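Local atomic coordinates of putative branched chain amino acid ABC transporter, periplasmic amino acid-binding protein (Brucella ovis, PDB entry 4XFK), a protein that probably serves as the periplasmic amino-acid-binding component of an ABC transport system, most likely for leucine, isoleucine, valine, threonine and alanine. Residues A[215-226]-A[240-251]; A[263-272]-A[373-381]. The protein carries 1 engineered substitution. All coordinates share one frame; numbering follows the deposited sequence.

Interaction 1. Residues A[215-226]-A[240-251]; sequences TVFTGNWSNDLL and KFATSFLDQPGN
The F245 ring meets the 215-226 segment along its edge: the backbone O of N220 lies in the ring plane there, and G219 O approaches F245 CD2 to 3.3 Å. Over one face, offset toward the rim, stands S244 OG. The W221 indole, with G219 O in plane at its edge, is turned 77° from the phenyl in an oblique pair, W221 CB lying 3.6 Å from F245 CD2; W221 NE1 reaches away to Y166 OH. V216 CG1 lies alongside F241 CE1 at 3.6 Å. On the other side of the sheet, A242 CB touches both T215 CG2 and F217 CD1, and the same T215 methyl sits over the F217 ring centre. Parallel strands 215-218 and 240-243 are joined by the hydrogen bonds V216 N to K240 O, A242 N to V216 O (2.8 Å) and T218 N to A242 O. Past their ends, L226 CD2 comes to 3.2 Å from N251 OD1, and L225 crosses the same amide at about a right angle. The extended Q248 side chain, CG anti to the backbone N (chi1 177°), carries OE1 to S222 N at 2.9 Å, the donor in the carbonyl plane on a lone pair. Water 1 donates to T218 O and N220 O, both at 2.8 Å, and accepts from F245 N. Thus the water bridges backbone groups near the strand ends, and Q248 OE1 takes up S222 N at the start of helix 223-235.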
loop_
_atom_site.group_PDB
_atom_site.type_symbol
_atom_site.label_atom_id
_atom_site.label_comp_id
_atom_site.label_asym_id
_atom_site.label_seq_id
_atom_site.Cartn_x
_atom_site.Cartn_y
_atom_site.Cartn_z
ATOM N N THR A 215 0.633 13.998 -18.964
ATOM C CA THR A 215 0.701 13.132 -17.793
ATOM C C THR A 215 0.242 11.742 -18.175
ATOM O O THR A 215 -0.729 11.582 -18.916
ATOM C CB THR A 215 -0.228 13.653 -16.689
ATOM O OG1 THR A 215 0.071 15.029 -16.432
ATOM C CG2 THR A 215 -0.065 12.848 -15.405
ATOM N N VAL A 216 0.947 10.734 -17.671
ATOM C CA VAL A 216 0.532 9.343 -17.811
ATOM C C VAL A 216 0.218 8.794 -16.421
ATOM O O VAL A 216 1.125 8.590 -15.615
ATOM C CB VAL A 216 1.623 8.480 -18.468
ATOM C CG1 VAL A 216 1.132 7.038 -18.600
ATOM C CG2 VAL A 216 2.015 9.065 -19.827
ATOM N N PHE A 217 -1.061 8.579 -16.129
ATOM C CA PHE A 217 -1.444 7.998 -14.850
ATOM C C PHE A 217 -1.302 6.488 -14.899
ATOM O O PHE A 217 -1.812 5.845 -15.821
ATOM C CB PHE A 217 -2.898 8.331 -14.520
ATOM C CG PHE A 217 -3.143 9.782 -14.189
ATOM C CD1 PHE A 217 -2.750 10.305 -12.962
ATOM C CD2 PHE A 217 -3.784 10.617 -15.094
ATOM C CE1 PHE A 217 -2.982 11.634 -12.650
ATOM C CE2 PHE A 217 -4.014 11.943 -14.786
ATOM C CZ PHE A 217 -3.618 12.453 -13.566
ATOM N N THR A 218 -0.638 5.913 -13.898
ATOM C CA THR A 218 -0.523 4.462 -13.846
ATOM C C THR A 218 -0.354 3.949 -12.429
ATOM O O THR A 218 0.424 4.500 -11.642
ATOM C CB THR A 218 0.634 3.930 -14.746
ATOM O OG1 THR A 218 0.677 2.502 -14.651
ATOM C CG2 THR A 218 1.990 4.497 -14.339
ATOM N N GLY A 219 -1.081 2.874 -12.128
ATOM C CA GLY A 219 -0.902 2.124 -10.892
ATOM C C GLY A 219 0.018 0.923 -11.048
ATOM O O GLY A 219 0.050 0.060 -10.181
ATOM N N ASN A 220 0.769 0.855 -12.143
ATOM C CA ASN A 220 1.634 -0.298 -12.389
ATOM C C ASN A 220 2.727 -0.429 -11.331
ATOM O O ASN A 220 3.113 0.551 -10.687
ATOM C CB ASN A 220 2.259 -0.227 -13.786
ATOM C CG ASN A 220 1.258 -0.504 -14.891
ATOM O OD1 ASN A 220 0.048 -0.551 -14.661
ATOM N ND2 ASN A 220 1.767 -0.702 -16.099
ATOM N N TRP A 221 3.210 -1.652 -11.160
ATOM C CA TRP A 221 4.277 -1.942 -10.221
ATOM C C TRP A 221 4.991 -3.191 -10.700
ATOM O O TRP A 221 4.579 -3.809 -11.690
ATOM C CB TRP A 221 3.717 -2.143 -8.806
ATOM C CG TRP A 221 2.627 -3.173 -8.700
ATOM C CD1 TRP A 221 1.325 -3.026 -9.093
ATOM C CD2 TRP A 221 2.730 -4.487 -8.138
ATOM N NE1 TRP A 221 0.621 -4.171 -8.819
ATOM C CE2 TRP A 221 1.459 -5.082 -8.234
ATOM C CE3 TRP A 221 3.777 -5.218 -7.560
ATOM C CZ2 TRP A 221 1.201 -6.373 -7.773
ATOM C CZ3 TRP A 221 3.519 -6.506 -7.109
ATOM C CH2 TRP A 221 2.240 -7.067 -7.215
ATOM N N SER A 222 6.064 -3.561 -10.007
ATOM C CA SER A 222 6.920 -4.664 -10.448
ATOM C C SER A 222 7.362 -4.414 -11.898
ATOM O O SER A 222 7.561 -3.264 -12.306
ATOM C CB SER A 222 6.200 -6.016 -10.287
ATOM O OG SER A 222 7.076 -7.109 -10.517
ATOM N N ASN A 223 7.513 -5.475 -12.681
ATOM C CA ASN A 223 7.963 -5.331 -14.064
ATOM C C ASN A 223 7.071 -4.441 -14.924
ATOM O O ASN A 223 7.553 -3.783 -15.844
ATOM C CB ASN A 223 8.116 -6.710 -14.704
ATOM C CG ASN A 223 9.058 -7.582 -13.933
ATOM O OD1 ASN A 223 8.693 -8.668 -13.472
ATOM N ND2 ASN A 223 10.277 -7.098 -13.753
ATOM N N ASP A 224 5.779 -4.406 -14.616
ATOM C CA ASP A 224 4.838 -3.611 -15.393
ATOM C C ASP A 224 5.090 -2.113 -15.258
ATOM O O ASP A 224 4.621 -1.343 -16.094
ATOM C CB ASP A 224 3.403 -3.942 -15.010
ATOM C CG ASP A 224 2.951 -5.281 -15.548
ATOM O OD1 ASP A 224 3.606 -5.825 -16.465
ATOM O OD2 ASP A 224 1.922 -5.781 -15.065
ATOM N N LEU A 225 5.784 -1.686 -14.197
ATOM C CA LEU A 225 6.288 -0.313 -14.153
ATOM C C LEU A 225 7.777 -0.239 -14.516
ATOM O O LEU A 225 8.171 0.630 -15.277
ATOM C CB LEU A 225 5.992 0.397 -12.824
ATOM C CG LEU A 225 6.303 1.902 -12.792
ATOM C CD1 LEU A 225 5.646 2.638 -13.963
ATOM C CD2 LEU A 225 5.853 2.509 -11.477
ATOM N N LEU A 226 8.594 -1.160 -14.003
ATOM C CA LEU A 226 10.030 -1.156 -14.296
ATOM C C LEU A 226 10.316 -1.161 -15.800
ATOM O O LEU A 226 11.125 -0.368 -16.294
ATOM C CB LEU A 226 10.719 -2.352 -13.624
ATOM C CG LEU A 226 10.780 -2.366 -12.092
ATOM C CD1 LEU A 226 11.077 -3.767 -11.555
ATOM C CD2 LEU A 226 11.822 -1.380 -11.591
ATOM N N LYS A 240 5.210 13.014 -18.297
ATOM C CA LYS A 240 5.638 12.537 -16.992
ATOM C C LYS A 240 4.605 11.589 -16.405
ATOM O O LYS A 240 3.398 11.801 -16.537
ATOM C CB LYS A 240 5.916 13.711 -16.056
ATOM C CG LYS A 240 7.070 14.596 -16.535
ATOM C CD LYS A 240 8.367 13.795 -16.715
ATOM C CE LYS A 240 9.446 14.600 -17.434
ATOM N NZ LYS A 240 10.661 13.755 -17.671
ATOM N N PHE A 241 5.086 10.515 -15.792
ATOM C CA PHE A 241 4.209 9.567 -15.130
ATOM C C PHE A 241 3.719 10.116 -13.796
ATOM O O PHE A 241 4.477 10.731 -13.050
ATOM C CB PHE A 241 4.933 8.234 -14.904
ATOM C CG PHE A 241 5.169 7.442 -16.164
ATOM C CD1 PHE A 241 4.200 6.585 -16.655
ATOM C CD2 PHE A 241 6.365 7.544 -16.845
ATOM C CE1 PHE A 241 4.422 5.854 -17.811
ATOM C CE2 PHE A 241 6.590 6.810 -18.007
ATOM C CZ PHE A 241 5.619 5.967 -18.485
ATOM N N ALA A 242 2.438 9.899 -13.517
ATOM C CA ALA A 242 1.855 10.211 -12.219
ATOM C C ALA A 242 1.395 8.888 -11.630
ATOM O O ALA A 242 0.509 8.235 -12.182
ATOM C CB ALA A 242 0.694 11.179 -12.370
ATOM N N THR A 243 2.025 8.488 -10.526
ATOM C CA THR A 243 1.972 7.100 -10.106
ATOM C C THR A 243 1.659 6.922 -8.637
ATOM O O THR A 243 1.717 7.870 -7.842
ATOM C CB THR A 243 3.337 6.407 -10.333
ATOM O OG1 THR A 243 4.283 6.882 -9.361
ATOM C CG2 THR A 243 3.857 6.653 -11.749
ATOM N N SER A 244 1.369 5.670 -8.286
ATOM C CA SER A 244 1.309 5.235 -6.903
ATOM C C SER A 244 2.593 4.550 -6.456
ATOM O O SER A 244 2.894 4.566 -5.266
ATOM C CB SER A 244 0.131 4.277 -6.705
ATOM O OG SER A 244 0.072 3.304 -7.742
ATOM N N PHE A 245 3.348 3.967 -7.395
ATOM C CA PHE A 245 4.413 3.023 -7.019
ATOM C C PHE A 245 5.771 3.290 -7.659
ATOM O O PHE A 245 6.629 2.401 -7.669
ATOM C CB PHE A 245 3.998 1.577 -7.327
ATOM C CG PHE A 245 2.714 1.153 -6.655
ATOM C CD1 PHE A 245 2.510 1.370 -5.299
ATOM C CD2 PHE A 245 1.713 0.537 -7.386
ATOM C CE1 PHE A 245 1.313 0.991 -4.692
ATOM C CE2 PHE A 245 0.529 0.148 -6.789
ATOM C CZ PHE A 245 0.324 0.371 -5.435
ATOM N N LEU A 246 6.013 4.507 -8.147
ATOM C CA LEU A 246 7.288 4.761 -8.814
ATOM C C LEU A 246 8.495 4.610 -7.889
ATOM O O LEU A 246 9.594 4.322 -8.365
ATOM C CB LEU A 246 7.306 6.137 -9.476
ATOM C CG LEU A 246 8.462 6.390 -10.445
ATOM C CD1 LEU A 246 8.425 5.435 -11.630
ATOM C CD2 LEU A 246 8.450 7.830 -10.914
ATOM N N ASP A 247 8.307 4.770 -6.577
ATOM C CA ASP A 247 9.447 4.671 -5.657
ATOM C C ASP A 247 9.812 3.225 -5.288
ATOM O O ASP A 247 10.688 3.006 -4.460
ATOM C CB ASP A 247 9.270 5.553 -4.411
ATOM C CG ASP A 247 8.099 5.136 -3.555
ATOM O OD1 ASP A 247 7.149 4.551 -4.100
ATOM O OD2 ASP A 247 8.132 5.398 -2.336
ATOM N N GLN A 248 9.178 2.240 -5.918
ATOM C CA GLN A 248 9.698 0.884 -5.834
ATOM C C GLN A 248 11.140 0.885 -6.321
ATOM O O GLN A 248 11.438 1.449 -7.366
ATOM C CB GLN A 248 8.881 -0.090 -6.685
ATOM C CG GLN A 248 9.488 -1.495 -6.653
ATOM C CD GLN A 248 8.624 -2.563 -7.294
ATOM O OE1 GLN A 248 7.657 -2.266 -7.991
ATOM N NE2 GLN A 248 8.963 -3.822 -7.036
ATOM N N PRO A 249 12.043 0.244 -5.569
ATOM C CA PRO A 249 13.444 0.209 -6.010
ATOM C C PRO A 249 13.592 -0.313 -7.436
ATOM O O PRO A 249 12.954 -1.314 -7.796
ATOM C CB PRO A 249 14.092 -0.737 -5.002
ATOM C CG PRO A 249 13.289 -0.523 -3.750
ATOM C CD PRO A 249 11.869 -0.353 -4.231
ATOM N N GLY A 250 14.391 0.395 -8.234
ATOM C CA GLY A 250 14.688 0.011 -9.605
ATOM C C GLY A 250 14.143 0.941 -10.687
ATOM O O GLY A 250 14.731 1.056 -11.769
ATOM N N ASN A 251 13.009 1.588 -10.424
ATOM C CA ASN A 251 12.362 2.414 -11.443
ATOM C C ASN A 251 13.157 3.638 -11.884
ATOM O O ASN A 251 13.181 3.968 -13.070
ATOM C CB ASN A 251 10.992 2.877 -10.966
ATOM C CG ASN A 251 9.966 1.793 -11.015
ATOM O OD1 ASN A 251 9.858 1.073 -12.005
ATOM N ND2 ASN A 251 9.179 1.681 -9.962
HETATM O O HOH W 1 2.391 3.195 -10.072
#

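Interaction 2. Residues A[263-272]-A[373-381]; sequences IVSTPFNPEA and GFLPFKTFT. With ACT (acetate ion), chain C.
N269 reaches across to the 373-381 strand and meets F374 and P376. From CB, a chi1 of 178° swings CG away from the backbone N, which carries the amide across the pyrrolidine of P376 at about a right angle; CG is 3.6 Å from P376 CD. At the tip, OD1 lies 3.3 Å from P376 CD and also accepts from E271 N at 2.9 Å, closing an Asx turn. ND2 donates to F374 O at 2.9 Å with an N-H...O angle of 165°. That oxygen lies in the amide plane of N269, whereas the donor stands well above the plane of the F374 carbonyl. ND2 has a second partner in Q357 OE1, so the bonds at OD1 and ND2 together fix the rotation of the amide. V264 CG1 packs on F374 CD2 at 3.6 Å, and I263 CD1 reaches F377 CE2 at 4.0 Å. A272 CB touches P376 CB, while T379 OG1 donates to OXT of an acetate, probably from the crystallisation liquor, at 2.8 Å. The segments are not paired as strands: strand 350-360 lies between them in the sheet, antiparallel to both, and P376 also packs on its V355. Helix 138-152 packs on I263 through V145, and helix 274-288 meets E271 through M278.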
loop_
_atom_site.group_PDB
_atom_site.type_symbol
_atom_site.label_atom_id
_atom_site.label_comp_id
_atom_site.label_asym_id
_atom_site.label_seq_id
_atom_site.Cartn_x
_atom_site.Cartn_y
_atom_site.Cartn_z
ATOM N N ILE A 263 6.233 11.661 -10.954
ATOM C CA ILE A 263 5.511 11.966 -9.729
ATOM C C ILE A 263 4.952 10.710 -9.066
ATOM O O ILE A 263 4.531 9.764 -9.739
ATOM C CB ILE A 263 4.322 12.931 -10.034
ATOM C CG1 ILE A 263 4.769 14.134 -10.879
ATOM C CG2 ILE A 263 3.636 13.412 -8.757
ATOM C CD1 ILE A 263 5.740 15.061 -10.165
ATOM N N VAL A 264 4.943 10.709 -7.740
ATOM C CA VAL A 264 4.315 9.637 -6.971
ATOM C C VAL A 264 3.637 10.266 -5.755
ATOM O O VAL A 264 4.081 11.306 -5.268
ATOM C CB VAL A 264 5.357 8.565 -6.541
ATOM C CG1 VAL A 264 6.316 9.113 -5.484
ATOM C CG2 VAL A 264 4.687 7.272 -6.059
ATOM N N SER A 265 2.542 9.665 -5.295
ATOM C CA SER A 265 1.917 10.053 -4.034
ATOM C C SER A 265 1.936 8.840 -3.114
ATOM O O SER A 265 1.469 7.761 -3.500
ATOM C CB SER A 265 0.485 10.517 -4.259
ATOM O OG SER A 265 -0.081 10.912 -3.020
ATOM N N THR A 266 2.512 9.008 -1.921
ATOM C CA THR A 266 2.663 7.901 -0.970
ATOM C C THR A 266 2.453 8.400 0.460
ATOM O O THR A 266 2.402 9.605 0.685
ATOM C CB THR A 266 4.068 7.251 -1.032
ATOM O OG1 THR A 266 4.972 8.039 -0.259
ATOM C CG2 THR A 266 4.571 7.073 -2.451
ATOM N N PRO A 267 2.335 7.479 1.435
ATOM C CA PRO A 267 2.159 7.933 2.820
ATOM C C PRO A 267 3.420 8.490 3.488
ATOM O O PRO A 267 3.367 8.801 4.677
ATOM C CB PRO A 267 1.736 6.651 3.557
ATOM C CG PRO A 267 1.279 5.708 2.503
ATOM C CD PRO A 267 2.087 6.030 1.296
ATOM N N PHE A 268 4.528 8.626 2.766
ATOM C CA PHE A 268 5.788 8.944 3.434
ATOM C C PHE A 268 6.853 9.527 2.505
ATOM O O PHE A 268 6.943 9.168 1.326
ATOM C CB PHE A 268 6.342 7.676 4.096
ATOM C CG PHE A 268 7.711 7.851 4.696
ATOM C CD1 PHE A 268 7.877 8.521 5.899
ATOM C CD2 PHE A 268 8.834 7.355 4.051
ATOM C CE1 PHE A 268 9.145 8.690 6.456
ATOM C CE2 PHE A 268 10.104 7.522 4.603
ATOM C CZ PHE A 268 10.251 8.189 5.800
ATOM N N ASN A 269 7.672 10.414 3.053
ATOM C CA ASN A 269 8.928 10.769 2.421
ATOM C C ASN A 269 9.875 11.145 3.556
ATOM O O ASN A 269 9.448 11.775 4.516
ATOM C CB ASN A 269 8.727 11.928 1.431
ATOM C CG ASN A 269 10.015 12.369 0.776
ATOM O OD1 ASN A 269 10.834 13.035 1.401
ATOM N ND2 ASN A 269 10.200 12.008 -0.490
ATOM N N PRO A 270 11.152 10.745 3.470
ATOM C CA PRO A 270 12.088 11.046 4.562
ATOM C C PRO A 270 12.157 12.525 4.962
ATOM O O PRO A 270 12.437 12.805 6.127
ATOM C CB PRO A 270 13.440 10.610 3.993
ATOM C CG PRO A 270 13.107 9.545 3.015
ATOM C CD PRO A 270 11.769 9.905 2.427
ATOM N N GLU A 271 11.929 13.440 4.018
ATOM C CA GLU A 271 12.032 14.882 4.275
ATOM C C GLU A 271 10.686 15.565 4.457
ATOM O O GLU A 271 10.625 16.795 4.501
ATOM C CB GLU A 271 12.683 15.605 3.099
ATOM C CG GLU A 271 14.002 15.090 2.623
ATOM C CD GLU A 271 14.477 15.870 1.411
ATOM O OE1 GLU A 271 14.687 15.249 0.352
ATOM O OE2 GLU A 271 14.623 17.108 1.517
ATOM N N ALA A 272 9.606 14.796 4.521
ATOM C CA ALA A 272 8.278 15.399 4.521
ATOM C C ALA A 272 7.794 15.835 5.896
ATOM O O ALA A 272 6.892 16.661 5.993
ATOM C CB ALA A 272 7.262 14.479 3.860
ATOM N N GLY A 373 16.335 11.560 -6.439
ATOM C CA GLY A 373 15.487 10.884 -5.478
ATOM C C GLY A 373 14.122 11.532 -5.464
ATOM O O GLY A 373 13.826 12.417 -6.273
ATOM N N PHE A 374 13.294 11.109 -4.520
ATOM C CA PHE A 374 11.951 11.639 -4.387
ATOM C C PHE A 374 11.931 12.830 -3.444
ATOM O O PHE A 374 12.312 12.726 -2.286
ATOM C CB PHE A 374 11.003 10.519 -3.959
ATOM C CG PHE A 374 10.810 9.492 -5.034
ATOM C CD1 PHE A 374 11.663 8.403 -5.141
ATOM C CD2 PHE A 374 9.811 9.652 -5.987
ATOM C CE1 PHE A 374 11.505 7.471 -6.167
ATOM C CE2 PHE A 374 9.651 8.723 -7.004
ATOM C CZ PHE A 374 10.499 7.634 -7.092
ATOM N N LEU A 375 11.502 13.972 -3.972
ATOM C CA LEU A 375 11.466 15.225 -3.230
ATOM C C LEU A 375 10.004 15.573 -2.986
ATOM O O LEU A 375 9.231 15.687 -3.937
ATOM C CB LEU A 375 12.117 16.330 -4.062
ATOM C CG LEU A 375 12.160 17.723 -3.432
ATOM C CD1 LEU A 375 13.258 17.793 -2.392
ATOM C CD2 LEU A 375 12.350 18.805 -4.501
ATOM N N PRO A 376 9.611 15.734 -1.712
ATOM C CA PRO A 376 8.211 16.058 -1.414
ATOM C C PRO A 376 7.872 17.499 -1.787
ATOM O O PRO A 376 8.707 18.384 -1.585
ATOM C CB PRO A 376 8.130 15.874 0.105
ATOM C CG PRO A 376 9.513 16.162 0.594
ATOM C CD PRO A 376 10.454 15.716 -0.499
ATOM N N PHE A 377 6.673 17.736 -2.321
ATOM C CA PHE A 377 6.255 19.110 -2.616
ATOM C C PHE A 377 4.862 19.484 -2.101
ATOM O O PHE A 377 4.493 20.657 -2.124
ATOM C CB PHE A 377 6.402 19.448 -4.108
ATOM C CG PHE A 377 5.523 18.636 -5.023
ATOM C CD1 PHE A 377 4.200 18.998 -5.242
ATOM C CD2 PHE A 377 6.032 17.533 -5.698
ATOM C CE1 PHE A 377 3.394 18.261 -6.095
ATOM C CE2 PHE A 377 5.230 16.797 -6.547
ATOM C CZ PHE A 377 3.915 17.170 -6.760
ATOM N N LYS A 378 4.094 18.498 -1.645
ATOM C CA LYS A 378 2.763 18.751 -1.099
ATOM C C LYS A 378 2.373 17.632 -0.150
ATOM O O LYS A 378 2.475 16.460 -0.497
ATOM C CB LYS A 378 1.720 18.863 -2.221
ATOM C CG LYS A 378 0.274 18.991 -1.740
ATOM C CD LYS A 378 0.049 20.291 -0.977
ATOM C CE LYS A 378 -1.399 20.422 -0.527
ATOM N NZ LYS A 378 -1.638 21.661 0.269
ATOM N N THR A 379 1.928 17.991 1.046
ATOM C CA THR A 379 1.385 17.008 1.975
ATOM C C THR A 379 -0.078 17.313 2.227
ATOM O O THR A 379 -0.434 18.434 2.593
ATOM C CB THR A 379 2.129 17.004 3.314
ATOM O OG1 THR A 379 3.472 16.560 3.111
ATOM C CG2 THR A 379 1.438 16.072 4.303
ATOM N N PHE A 380 -0.925 16.317 2.002
ATOM C CA PHE A 380 -2.335 16.423 2.328
ATOM C C PHE A 380 -2.557 15.807 3.696
ATOM O O PHE A 380 -2.015 14.744 3.997
ATOM C CB PHE A 380 -3.184 15.698 1.286
ATOM C CG PHE A 380 -3.169 16.347 -0.061
ATOM C CD1 PHE A 380 -3.887 17.516 -0.286
ATOM C CD2 PHE A 380 -2.451 15.792 -1.108
ATOM C CE1 PHE A 380 -3.879 18.129 -1.534
ATOM C CE2 PHE A 380 -2.446 16.392 -2.364
ATOM C CZ PHE A 380 -3.157 17.566 -2.576
ATOM N N THR A 381 -3.357 16.467 4.523
ATOM C CA THR A 381 -3.680 15.931 5.844
ATOM C C THR A 381 -4.501 14.651 5.712
ATOM O O THR A 381 -4.983 14.315 4.628
ATOM C CB THR A 381 -4.512 16.927 6.673
ATOM O OG1 THR A 381 -5.776 17.114 6.031
ATOM C CG2 THR A 381 -3.800 18.261 6.810
HETATM C C ACT C . 6.207 18.832 1.939
HETATM O O ACT C . 6.095 19.954 1.392
HETATM O OXT ACT C . 5.318 18.002 1.645
HETATM C CH3 ACT C . 7.336 18.497 2.872
#

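Interaction 1 is complete in the sequence before the first residue of interaction 2, and their centres are about 15 Å apart. Both belong to the same mixed sheet, where strand 240-243 neighbours strand 263-266. They meet directly at this seam: F241 O and I263 N are 2.9 Å apart, probably hydrogen-bonded, and V264 CG2 packs against S244 O. Within the sheet, the order across this part is 215-218, 240-243, 263-266, 350-360, 373-380. Interaction 1 is local to one beta-alpha-beta unit, whereas interaction 2 brings together segments about 100 residues apart; both lie in one lobe of a periplasmic binding protein, and the other lobe holds the separate five-stranded parallel sheet.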